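Local coordinates for arylesterase (Sulfolobus solfataricus, PDB 5L2P), which hydrolyses aromatic esters such as phenyl acetate and aryl dialkyl phosphates such as paraoxon, with broad substrate specificity, at the interface of chains A and B. Sequence-based numbering; all coordinates share one arbitrary frame. Chains: chain A/B, Arylesterase.

The interface of chains A and B. Residues chain A 1, 197-198; chain B 2, 197-198, 249-250, 254.
A:Arg197 CG packs against B:Pro2 CG at 4.0 Å, joining the methylene part of the arginine to the N-terminal arm of chain B. A:Met1, from the other arm, lays its bent chain beside B:Tyr198; its SD is 4.1 Å from the ring atom CE1. Both subunits are GDXG-family esterases with the alpha/beta hydrolase fold. The enzyme is a monomer, so this patch of a two-fold symmetric interface may belong to the crystal. Further out, the phenol oxygen OH of B:Tyr198 lies over the centre of the A:Arg197 guanidinium, 4.0 Å from CZ, with the two planes steeply inclined at 74°. The A:Arg197 side chain runs extended from CG to NE (chi2 179°) and carries its guanidinium across to chain B. There NE donates to B:Tyr250 OH at 3.2 Å, the acceptor tilted somewhat from the guanidinium plane. NH2 forms a salt bridge with B:Glu249 OE2 at 2.8 Å, near the guanidinium plane and through the anti lone pair of that carboxylate oxygen. With an alanine in place of A:Arg197, B:Glu249 would probably lose its cationic mate and B:Tyr250 OH its donor from chain A. Away from the carboxylate, B:Arg254 holds the backbone O of B:Glu249 with NE and NH2, the latter at 2.8 Å. This second-shell grip likely steadies the loop that also carries the catalytic B:Asp251, about 6 Å from the contact centre.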
ATOM      1  N   MET A   1       2.167  15.828   2.707  1.00 75.35           N
ATOM      2  CA  MET A   1       1.747  14.704   1.791  1.00 76.54           C
ATOM      3  C   MET A   1       1.392  15.220   0.400  1.00 75.99           C
ATOM      4  O   MET A   1       1.169  16.426   0.224  1.00 75.93           O
ATOM      5  CB  MET A   1       0.564  13.921   2.385  1.00 76.13           C
ATOM      6  CG  MET A   1       0.977  13.022   3.547  1.00 79.43           C
ATOM      7  SD  MET A   1       2.035  11.628   3.122  1.00 81.26           S
ATOM      8  CE  MET A   1       0.737  10.536   2.581  1.00 80.70           C
ATOM      9  N   ARG A 197      -3.411   6.107   9.055  1.00 50.34           N
ATOM     10  CA  ARG A 197      -2.557   7.135   8.493  1.00 49.14           C
ATOM     11  C   ARG A 197      -3.256   8.442   8.289  1.00 47.71           C
ATOM     12  O   ARG A 197      -2.638   9.505   8.436  1.00 49.11           O
ATOM     13  CB  ARG A 197      -1.996   6.673   7.140  1.00 50.98           C
ATOM     14  CG  ARG A 197      -0.977   5.561   7.179  1.00 50.93           C
ATOM     15  CD  ARG A 197      -0.495   5.151   5.782  1.00 50.23           C
ATOM     16  NE  ARG A 197       0.702   4.322   5.942  1.00 51.22           N
ATOM     17  CZ  ARG A 197       1.246   3.557   5.014  1.00 48.96           C
ATOM     18  NH1 ARG A 197       0.717   3.456   3.822  1.00 47.84           N
ATOM     19  NH2 ARG A 197       2.339   2.898   5.312  1.00 51.48           N
ATOM     20  N   TYR A 198      -4.531   8.408   7.934  1.00 47.99           N
ATOM     21  CA  TYR A 198      -5.230   9.663   7.586  1.00 50.27           C
ATOM     22  C   TYR A 198      -6.390   9.963   8.521  1.00 50.49           C
ATOM     23  O   TYR A 198      -7.334  10.647   8.127  1.00 49.99           O
ATOM     24  CB  TYR A 198      -5.743   9.597   6.165  1.00 50.57           C
ATOM     25  CG  TYR A 198      -4.755   9.022   5.188  1.00 49.85           C
ATOM     26  CD1 TYR A 198      -3.476   9.554   5.059  1.00 50.42           C
ATOM     27  CD2 TYR A 198      -5.099   7.955   4.393  1.00 48.99           C
ATOM     28  CE1 TYR A 198      -2.555   9.011   4.178  1.00 50.34           C
ATOM     29  CE2 TYR A 198      -4.193   7.412   3.509  1.00 47.88           C
ATOM     30  CZ  TYR A 198      -2.919   7.934   3.409  1.00 49.14           C
ATOM     31  OH  TYR A 198      -1.997   7.443   2.501  1.00 49.89           O
TER
ATOM     32  N   PRO B   2       1.829   9.115  11.008  1.00 77.62           N
ATOM     33  CA  PRO B   2       1.768   8.198  12.158  1.00 76.76           C
ATOM     34  C   PRO B   2       3.123   7.576  12.495  1.00 73.45           C
ATOM     35  O   PRO B   2       3.357   6.391  12.261  1.00 72.61           O
ATOM     36  CB  PRO B   2       0.776   7.140  11.707  1.00 76.87           C
ATOM     37  CG  PRO B   2       1.002   7.088  10.266  1.00 77.27           C
ATOM     38  CD  PRO B   2       1.366   8.449   9.786  1.00 77.25           C
ATOM     39  N   ARG B 197       5.450  10.059  -1.792  1.00 44.16           N
ATOM     40  CA  ARG B 197       4.766  10.421  -0.590  1.00 42.83           C
ATOM     41  C   ARG B 197       5.661  10.994   0.497  1.00 45.48           C
ATOM     42  O   ARG B 197       5.227  11.862   1.275  1.00 47.31           O
ATOM     43  CB  ARG B 197       4.010   9.230  -0.022  1.00 40.36           C
ATOM     44  CG  ARG B 197       2.766   8.956  -0.814  1.00 40.81           C
ATOM     45  CD  ARG B 197       2.026   7.807  -0.195  1.00 41.71           C
ATOM     46  NE  ARG B 197       0.807   7.523  -0.948  1.00 42.06           N
ATOM     47  CZ  ARG B 197       0.005   6.504  -0.707  1.00 39.54           C
ATOM     48  NH1 ARG B 197       0.297   5.679   0.266  1.00 38.64           N
ATOM     49  NH2 ARG B 197      -1.111   6.369  -1.405  1.00 40.09           N
ATOM     50  N   TYR B 198       6.897  10.533   0.559  1.00 43.65           N
ATOM     51  CA  TYR B 198       7.745  10.890   1.688  1.00 41.78           C
ATOM     52  C   TYR B 198       9.037  11.579   1.292  1.00 43.17           C
ATOM     53  O   TYR B 198       9.977  11.588   2.091  1.00 46.94           O
ATOM     54  CB  TYR B 198       8.062   9.642   2.471  1.00 42.56           C
ATOM     55  CG  TYR B 198       6.856   8.773   2.726  1.00 42.18           C
ATOM     56  CD1 TYR B 198       5.748   9.281   3.382  1.00 42.42           C
ATOM     57  CD2 TYR B 198       6.823   7.442   2.318  1.00 39.32           C
ATOM     58  CE1 TYR B 198       4.637   8.498   3.631  1.00 42.86           C
ATOM     59  CE2 TYR B 198       5.716   6.657   2.560  1.00 39.51           C
ATOM     60  CZ  TYR B 198       4.640   7.187   3.224  1.00 41.64           C
ATOM     61  OH  TYR B 198       3.543   6.415   3.449  1.00 46.41           O
ATOM     62  N   GLU B 249       9.599   2.505   6.996  1.00 38.61           N
ATOM     63  CA  GLU B 249       8.272   2.732   6.407  1.00 37.24           C
ATOM     64  C   GLU B 249       8.079   4.116   5.771  1.00 36.90           C
ATOM     65  O   GLU B 249       7.489   4.240   4.663  1.00 34.93           O
ATOM     66  CB  GLU B 249       7.228   2.513   7.486  1.00 37.89           C
ATOM     67  CG  GLU B 249       5.799   2.621   6.989  1.00 38.01           C
ATOM     68  CD  GLU B 249       4.803   2.347   8.082  1.00 38.72           C
ATOM     69  OE1 GLU B 249       5.244   2.260   9.260  1.00 40.16           O
ATOM     70  OE2 GLU B 249       3.601   2.193   7.725  1.00 38.02           O
ATOM     71  N   TYR B 250       8.581   5.149   6.437  1.00 37.71           N
ATOM     72  CA  TYR B 250       8.326   6.523   5.973  1.00 39.78           C
ATOM     73  C   TYR B 250       9.600   7.136   5.430  1.00 41.70           C
ATOM     74  O   TYR B 250       9.974   8.252   5.765  1.00 45.38           O
ATOM     75  CB  TYR B 250       7.674   7.348   7.070  1.00 39.15           C
ATOM     76  CG  TYR B 250       6.347   6.758   7.450  1.00 38.78           C
ATOM     77  CD1 TYR B 250       5.314   6.804   6.589  1.00 38.78           C
ATOM     78  CD2 TYR B 250       6.138   6.146   8.666  1.00 39.78           C
ATOM     79  CE1 TYR B 250       4.097   6.281   6.921  1.00 39.92           C
ATOM     80  CE2 TYR B 250       4.915   5.594   9.007  1.00 39.72           C
ATOM     81  CZ  TYR B 250       3.915   5.673   8.107  1.00 41.28           C
ATOM     82  OH  TYR B 250       2.660   5.153   8.380  1.00 50.04           O
ATOM     83  N   ARG B 254      12.280   3.574   0.575  1.00 44.33           N
ATOM     84  CA  ARG B 254      11.716   2.299   1.027  1.00 41.77           C
ATOM     85  C   ARG B 254      11.406   1.280  -0.071  1.00 41.01           C
ATOM     86  O   ARG B 254      11.798   0.119   0.004  1.00 41.57           O
ATOM     87  CB  ARG B 254      10.473   2.558   1.837  1.00 39.21           C
ATOM     88  CG  ARG B 254       9.874   1.317   2.425  1.00 39.39           C
ATOM     89  CD  ARG B 254       8.459   1.135   1.917  1.00 40.11           C
ATOM     90  NE  ARG B 254       7.528   1.982   2.560  1.00 40.32           N
ATOM     91  CZ  ARG B 254       6.340   2.300   2.102  1.00 38.32           C
ATOM     92  NH1 ARG B 254       5.887   1.845   0.975  1.00 36.78           N
ATOM     93  NH2 ARG B 254       5.635   3.146   2.809  1.00 42.96           N
TER